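Local coordinates for protein transcriptional regulator (NtrC family) (Aquifex aeolicus, PDB 3DZD) that probably activates sigma54-dependent transcription, using a AAA+ ATPase domain controlled by a response regulator receiver domain, here in its inactive state, at residues Glu106-Leu109 against Leu110-His114; Leu234-Arg237 against Val238-Lys241. One frame throughout, in Å; residues are numbered along the deposited sequence.

Interaction 1: Glu106-Leu109 against Leu110-His114; sequences ERFL and LTIKH
R107 folds forward along its helix to meet T111. Its chain bends at chi2 (65°) and chi3 (-92°). The bends carry the guanidinium across the T111 side chain at about a right angle. R107 NH2 donates to T111 OG1 at 2.8 Å, and OG1 lies 27° out of the guanidinium plane. T111 OG1 in turn donates to R107 O at 3.0 Å. T111 N also bonds R107 O, at 3.1 Å, reaching it from the opposite face of the carbonyl plane. Beside this group, L110 CG packs 3.4 Å from R107 NH2.

F108 has CG anti to its backbone N, and I112 CG1 sits over one face of the F108 ring, offset toward the rim and 3.8 Å from the centroid, in a CH-pi contact. F108 also packs on L16, I19 and L20 of helix 10-22.

R107 NH1 forms a salt bridge with E97 of the second subunit, and L110 packs on F98 there. Replacing R107, with an alanine here, is likely to cost E97 of the second subunit this salt bridge and T111 OG1 this donor. R107, bonded to T111 OG1, thus faces the second subunit, while F108 and I112 pack inside the receiver domain.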
ATOM      1  N   GLU A 106     -18.679 -11.687  24.894  1.00 62.99           N
ATOM      2  CA  GLU A 106     -18.873 -11.057  23.601  1.00 59.10           C
ATOM      3  C   GLU A 106     -18.075  -9.751  23.479  1.00 57.06           C
ATOM      4  O   GLU A 106     -17.398  -9.525  22.485  1.00 57.30           O
ATOM      5  CB  GLU A 106     -20.368 -10.801  23.379  1.00 59.02           C
ATOM      6  CG  GLU A 106     -21.238 -12.067  23.333  1.00 74.25           C
ATOM      7  CD  GLU A 106     -21.444 -12.741  24.699  1.00 77.07           C
ATOM      8  OE1 GLU A 106     -21.604 -12.028  25.717  1.00 73.52           O
ATOM      9  OE2 GLU A 106     -21.460 -13.993  24.747  1.00 77.27           O
ATOM     10  N   ARG A 107     -18.159  -8.901  24.498  1.00 45.83           N
ATOM     11  CA  ARG A 107     -17.487  -7.606  24.487  1.00 45.38           C
ATOM     12  C   ARG A 107     -15.985  -7.803  24.500  1.00 45.25           C
ATOM     13  O   ARG A 107     -15.255  -7.125  23.780  1.00 44.82           O
ATOM     14  CB  ARG A 107     -17.917  -6.781  25.703  1.00 46.03           C
ATOM     15  CG  ARG A 107     -17.140  -5.494  25.906  1.00 45.85           C
ATOM     16  CD  ARG A 107     -17.363  -4.510  24.764  1.00 45.53           C
ATOM     17  NE  ARG A 107     -16.371  -4.651  23.700  1.00 46.28           N
ATOM     18  CZ  ARG A 107     -16.420  -4.019  22.526  1.00 48.19           C
ATOM     19  NH1 ARG A 107     -17.430  -3.203  22.234  1.00 44.88           N
ATOM     20  NH2 ARG A 107     -15.459  -4.220  21.633  1.00 51.96           N
ATOM     21  N   PHE A 108     -15.525  -8.737  25.325  1.00 45.78           N
ATOM     22  CA  PHE A 108     -14.111  -9.090  25.357  1.00 45.86           C
ATOM     23  C   PHE A 108     -13.591  -9.530  23.987  1.00 45.17           C
ATOM     24  O   PHE A 108     -12.642  -8.958  23.460  1.00 44.72           O
ATOM     25  CB  PHE A 108     -13.853 -10.198  26.381  1.00 46.36           C
ATOM     26  CG  PHE A 108     -12.445 -10.712  26.364  1.00 46.37           C
ATOM     27  CD1 PHE A 108     -11.392  -9.893  26.742  1.00 46.49           C
ATOM     28  CD2 PHE A 108     -12.171 -12.015  25.959  1.00 46.34           C
ATOM     29  CE1 PHE A 108     -10.086 -10.361  26.723  1.00 46.44           C
ATOM     30  CE2 PHE A 108     -10.867 -12.496  25.937  1.00 46.52           C
ATOM     31  CZ  PHE A 108      -9.822 -11.666  26.318  1.00 46.56           C
ATOM     32  N   LEU A 109     -14.224 -10.551  23.419  1.00 45.02           N
ATOM     33  CA  LEU A 109     -13.790 -11.116  22.141  1.00 44.42           C
ATOM     34  C   LEU A 109     -13.801 -10.100  21.011  1.00 43.72           C
ATOM     35  O   LEU A 109     -12.916 -10.110  20.159  1.00 43.30           O
ATOM     36  CB  LEU A 109     -14.653 -12.321  21.772  1.00 45.08           C
ATOM     37  CG  LEU A 109     -14.351 -13.557  22.615  1.00 48.18           C
ATOM     38  CD1 LEU A 109     -15.244 -14.722  22.203  1.00 50.80           C
ATOM     39  CD2 LEU A 109     -12.888 -13.917  22.477  1.00 44.94           C
ATOM     40  N   LEU A 110     -14.803  -9.222  21.004  1.00 45.25           N
ATOM     41  CA  LEU A 110     -14.884  -8.184  19.984  1.00 43.16           C
ATOM     42  C   LEU A 110     -13.710  -7.214  20.089  1.00 46.27           C
ATOM     43  O   LEU A 110     -13.125  -6.806  19.074  1.00 43.64           O
ATOM     44  CB  LEU A 110     -16.209  -7.424  20.070  1.00 43.25           C
ATOM     45  CG  LEU A 110     -16.301  -6.289  19.044  1.00 52.00           C
ATOM     46  CD1 LEU A 110     -16.150  -6.841  17.629  1.00 47.31           C
ATOM     47  CD2 LEU A 110     -17.590  -5.489  19.189  1.00 44.72           C
ATOM     48  N   THR A 111     -13.368  -6.841  21.317  1.00 43.52           N
ATOM     49  CA  THR A 111     -12.230  -5.953  21.545  1.00 43.58           C
ATOM     50  C   THR A 111     -10.903  -6.601  21.131  1.00 43.46           C
ATOM     51  O   THR A 111     -10.044  -5.943  20.557  1.00 43.06           O
ATOM     52  CB  THR A 111     -12.156  -5.512  23.013  1.00 44.16           C
ATOM     53  OG1 THR A 111     -13.373  -4.851  23.360  1.00 44.30           O
ATOM     54  CG2 THR A 111     -11.005  -4.565  23.237  1.00 43.96           C
ATOM     55  N   ILE A 112     -10.743  -7.886  21.438  1.00 43.45           N
ATOM     56  CA  ILE A 112      -9.568  -8.635  21.022  1.00 43.49           C
ATOM     57  C   ILE A 112      -9.441  -8.635  19.503  1.00 42.83           C
ATOM     58  O   ILE A 112      -8.372  -8.379  18.953  1.00 42.31           O
ATOM     59  CB  ILE A 112      -9.627 -10.092  21.513  1.00 43.99           C
ATOM     60  CG1 ILE A 112      -9.530 -10.142  23.034  1.00 44.41           C
ATOM     61  CG2 ILE A 112      -8.506 -10.920  20.865  1.00 43.50           C
ATOM     62  CD1 ILE A 112      -8.134  -9.901  23.563  1.00 44.75           C
ATOM     63  N   LYS A 113     -10.544  -8.924  18.832  1.00 47.26           N
ATOM     64  CA  LYS A 113     -10.559  -8.952  17.382  1.00 45.88           C
ATOM     65  C   LYS A 113     -10.021  -7.654  16.818  1.00 45.36           C
ATOM     66  O   LYS A 113      -9.157  -7.662  15.929  1.00 46.20           O
ATOM     67  CB  LYS A 113     -11.974  -9.183  16.868  1.00 49.40           C
ATOM     68  CG  LYS A 113     -12.032  -9.369  15.371  1.00 46.23           C
ATOM     69  CD  LYS A 113     -13.445  -9.237  14.841  1.00 52.09           C
ATOM     70  CE  LYS A 113     -13.435  -9.175  13.322  1.00 65.98           C
ATOM     71  NZ  LYS A 113     -14.505  -8.306  12.758  1.00 66.97           N
ATOM     72  N   HIS A 114     -10.528  -6.533  17.333  1.00 41.66           N
ATOM     73  CA  HIS A 114     -10.069  -5.219  16.878  1.00 41.33           C
ATOM     74  C   HIS A 114      -8.622  -4.942  17.268  1.00 41.24           C
ATOM     75  O   HIS A 114      -7.893  -4.304  16.514  1.00 40.86           O
ATOM     76  CB  HIS A 114     -10.992  -4.098  17.363  1.00 41.42           C
ATOM     77  CG  HIS A 114     -12.391  -4.211  16.855  1.00 42.60           C
ATOM     78  ND1 HIS A 114     -13.481  -3.769  17.568  1.00 48.43           N
ATOM     79  CD2 HIS A 114     -12.880  -4.755  15.712  1.00 40.99           C
ATOM     80  CE1 HIS A 114     -14.584  -4.015  16.881  1.00 46.95           C
ATOM     81  NE2 HIS A 114     -14.245  -4.613  15.751  1.00 47.59           N
TER

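Interaction 2: Leu234-Arg237 against Val238-Lys241; sequences LDQR and VQAK
V238 sets its two methyls against the two residues that lead into helix 236-248. V238 CG2 lies 3.5 Å from D235 CB. V238 CG1, anti to the backbone N (chi1 -168°), meets L234 CD2 at 3.8 Å. The L234 and V238 side chains cross at about a right angle. V238 is buried and also packs on L199 of helix 195-200.

Q239 grips the same lead-in through polar atoms. Its chain runs extended beyond CG (chi2 179°) back alongside the backbone of L234 and D235. Q239 NE2 donates to L234 O at 2.7 Å, from 29° off the carbonyl plane. Q239 N donates to D235 O at 2.9 Å. At the other end of the amide, Q239 OE1 accepts from the backbone N of R284. The buried amide is therefore held at both ends, which should fix its rotation.

Further on, K241 N bonds R237 O at 3.2 Å. The R237 and K241 side chains stay apart at their ends: R237 NH1 makes a salt bridge with E196, while K241 makes a cation-pi contact with F200. Both partners belong to helix 195-200. Within the AAA+ (sigma-54 interaction) domain, the start of helix 236-248 is thus tied to its lead-in by a backbone and a side-chain bond of Q239 and by valine packing, and to helix 195-200 by charge and aromatic contacts.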
ATOM      1  N   LEU A 234      -7.644  16.615 -20.696  1.00 61.59           N
ATOM      2  CA  LEU A 234      -8.989  16.332 -20.203  1.00 56.11           C
ATOM      3  C   LEU A 234     -10.058  16.918 -21.113  1.00 58.90           C
ATOM      4  O   LEU A 234      -9.946  18.069 -21.541  1.00 61.44           O
ATOM      5  CB  LEU A 234      -9.184  16.906 -18.795  1.00 52.86           C
ATOM      6  CG  LEU A 234      -8.548  16.209 -17.599  1.00 52.63           C
ATOM      7  CD1 LEU A 234      -8.836  17.003 -16.335  1.00 46.14           C
ATOM      8  CD2 LEU A 234      -9.060  14.788 -17.477  1.00 52.19           C
ATOM      9  N   ASP A 235     -11.100  16.133 -21.381  1.00 74.40           N
ATOM     10  CA  ASP A 235     -12.277  16.619 -22.095  1.00 78.54           C
ATOM     11  C   ASP A 235     -12.732  17.929 -21.475  1.00 75.78           C
ATOM     12  O   ASP A 235     -12.596  18.127 -20.272  1.00 75.10           O
ATOM     13  CB  ASP A 235     -13.422  15.604 -22.001  1.00 85.99           C
ATOM     14  CG  ASP A 235     -13.081  14.265 -22.638  1.00 99.19           C
ATOM     15  OD1 ASP A 235     -11.929  14.084 -23.087  1.00100.21           O
ATOM     16  OD2 ASP A 235     -13.971  13.390 -22.689  1.00 94.43           O
ATOM     17  N   GLN A 236     -13.282  18.826 -22.283  1.00 70.90           N
ATOM     18  CA  GLN A 236     -13.776  20.081 -21.736  1.00 71.21           C
ATOM     19  C   GLN A 236     -15.039  19.829 -20.923  1.00 68.04           C
ATOM     20  O   GLN A 236     -15.574  20.730 -20.275  1.00 67.89           O
ATOM     21  CB  GLN A 236     -14.016  21.116 -22.835  1.00 75.84           C
ATOM     22  CG  GLN A 236     -14.138  22.535 -22.301  1.00 81.06           C
ATOM     23  CD  GLN A 236     -13.282  23.521 -23.069  1.00 89.25           C
ATOM     24  OE1 GLN A 236     -12.599  23.150 -24.026  1.00 96.89           O
ATOM     25  NE2 GLN A 236     -13.306  24.781 -22.649  1.00 88.94           N
ATOM     26  N   ARG A 237     -15.498  18.583 -20.956  1.00 71.49           N
ATOM     27  CA  ARG A 237     -16.617  18.153 -20.135  1.00 74.59           C
ATOM     28  C   ARG A 237     -16.121  17.790 -18.743  1.00 65.92           C
ATOM     29  O   ARG A 237     -16.706  18.198 -17.738  1.00 64.30           O
ATOM     30  CB  ARG A 237     -17.316  16.951 -20.777  1.00 78.32           C
ATOM     31  CG  ARG A 237     -18.507  16.447 -19.991  1.00 71.81           C
ATOM     32  CD  ARG A 237     -19.539  15.787 -20.895  1.00 75.61           C
ATOM     33  NE  ARG A 237     -20.825  15.661 -20.215  1.00 64.55           N
ATOM     34  CZ  ARG A 237     -21.077  14.738 -19.296  1.00 70.09           C
ATOM     35  NH1 ARG A 237     -20.134  13.866 -18.964  1.00 64.07           N
ATOM     36  NH2 ARG A 237     -22.265  14.686 -18.711  1.00 62.95           N
ATOM     37  N   VAL A 238     -15.037  17.016 -18.702  1.00 63.15           N
ATOM     38  CA  VAL A 238     -14.379  16.654 -17.451  1.00 58.85           C
ATOM     39  C   VAL A 238     -13.838  17.899 -16.742  1.00 63.15           C
ATOM     40  O   VAL A 238     -14.035  18.066 -15.539  1.00 60.31           O
ATOM     41  CB  VAL A 238     -13.224  15.676 -17.697  1.00 57.23           C
ATOM     42  CG1 VAL A 238     -12.738  15.092 -16.383  1.00 58.95           C
ATOM     43  CG2 VAL A 238     -13.656  14.571 -18.645  1.00 59.96           C
ATOM     44  N   GLN A 239     -13.168  18.770 -17.500  1.00 50.15           N
ATOM     45  CA  GLN A 239     -12.636  20.023 -16.970  1.00 47.17           C
ATOM     46  C   GLN A 239     -13.694  20.757 -16.178  1.00 46.59           C
ATOM     47  O   GLN A 239     -13.431  21.264 -15.090  1.00 48.54           O
ATOM     48  CB  GLN A 239     -12.129  20.933 -18.095  1.00 46.53           C
ATOM     49  CG  GLN A 239     -10.902  20.392 -18.814  1.00 50.24           C
ATOM     50  CD  GLN A 239     -10.432  21.285 -19.946  1.00 50.38           C
ATOM     51  OE1 GLN A 239     -10.659  22.491 -19.938  1.00 59.72           O
ATOM     52  NE2 GLN A 239      -9.762  20.690 -20.926  1.00 55.08           N
ATOM     53  N   ALA A 240     -14.893  20.824 -16.735  1.00 49.68           N
ATOM     54  CA  ALA A 240     -15.985  21.549 -16.102  1.00 51.58           C
ATOM     55  C   ALA A 240     -16.402  20.860 -14.806  1.00 47.61           C
ATOM     56  O   ALA A 240     -16.565  21.504 -13.771  1.00 45.14           O
ATOM     57  CB  ALA A 240     -17.157  21.651 -17.051  1.00 52.41           C
ATOM     58  N   LYS A 241     -16.566  19.545 -14.875  1.00 51.74           N
ATOM     59  CA  LYS A 241     -16.915  18.745 -13.708  1.00 52.81           C
ATOM     60  C   LYS A 241     -15.864  18.848 -12.602  1.00 52.20           C
ATOM     61  O   LYS A 241     -16.198  19.047 -11.439  1.00 48.65           O
ATOM     62  CB  LYS A 241     -17.113  17.286 -14.117  1.00 51.63           C
ATOM     63  CG  LYS A 241     -18.339  17.068 -14.999  1.00 53.99           C
ATOM     64  CD  LYS A 241     -18.485  15.607 -15.394  1.00 57.07           C
ATOM     65  CE  LYS A 241     -18.545  14.707 -14.167  1.00 65.23           C
ATOM     66  NZ  LYS A 241     -19.595  15.164 -13.210  1.00 77.79           N
TER

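Overall arrangement
The two contacts belong to different domains of one chain. Interaction 1 lies on helix 105-119 of the receiver domain, and interaction 2 at the start of helix 236-248 in the sigma-54 interaction domain. Their centres are 48 Å apart, and their nearest atoms about 35 Å, so they do not touch. Both are local contacts within one continuous stretch, but they face different partners. E106, R107, L110 and H114 meet the second subunit, whereas no other chain of the assembly touches 234-241. ADP is bound by residues between 130 and 351, and interaction 1 lies outside that range. One contact belongs to receiver pairing, the other to packing inside the ATPase domain.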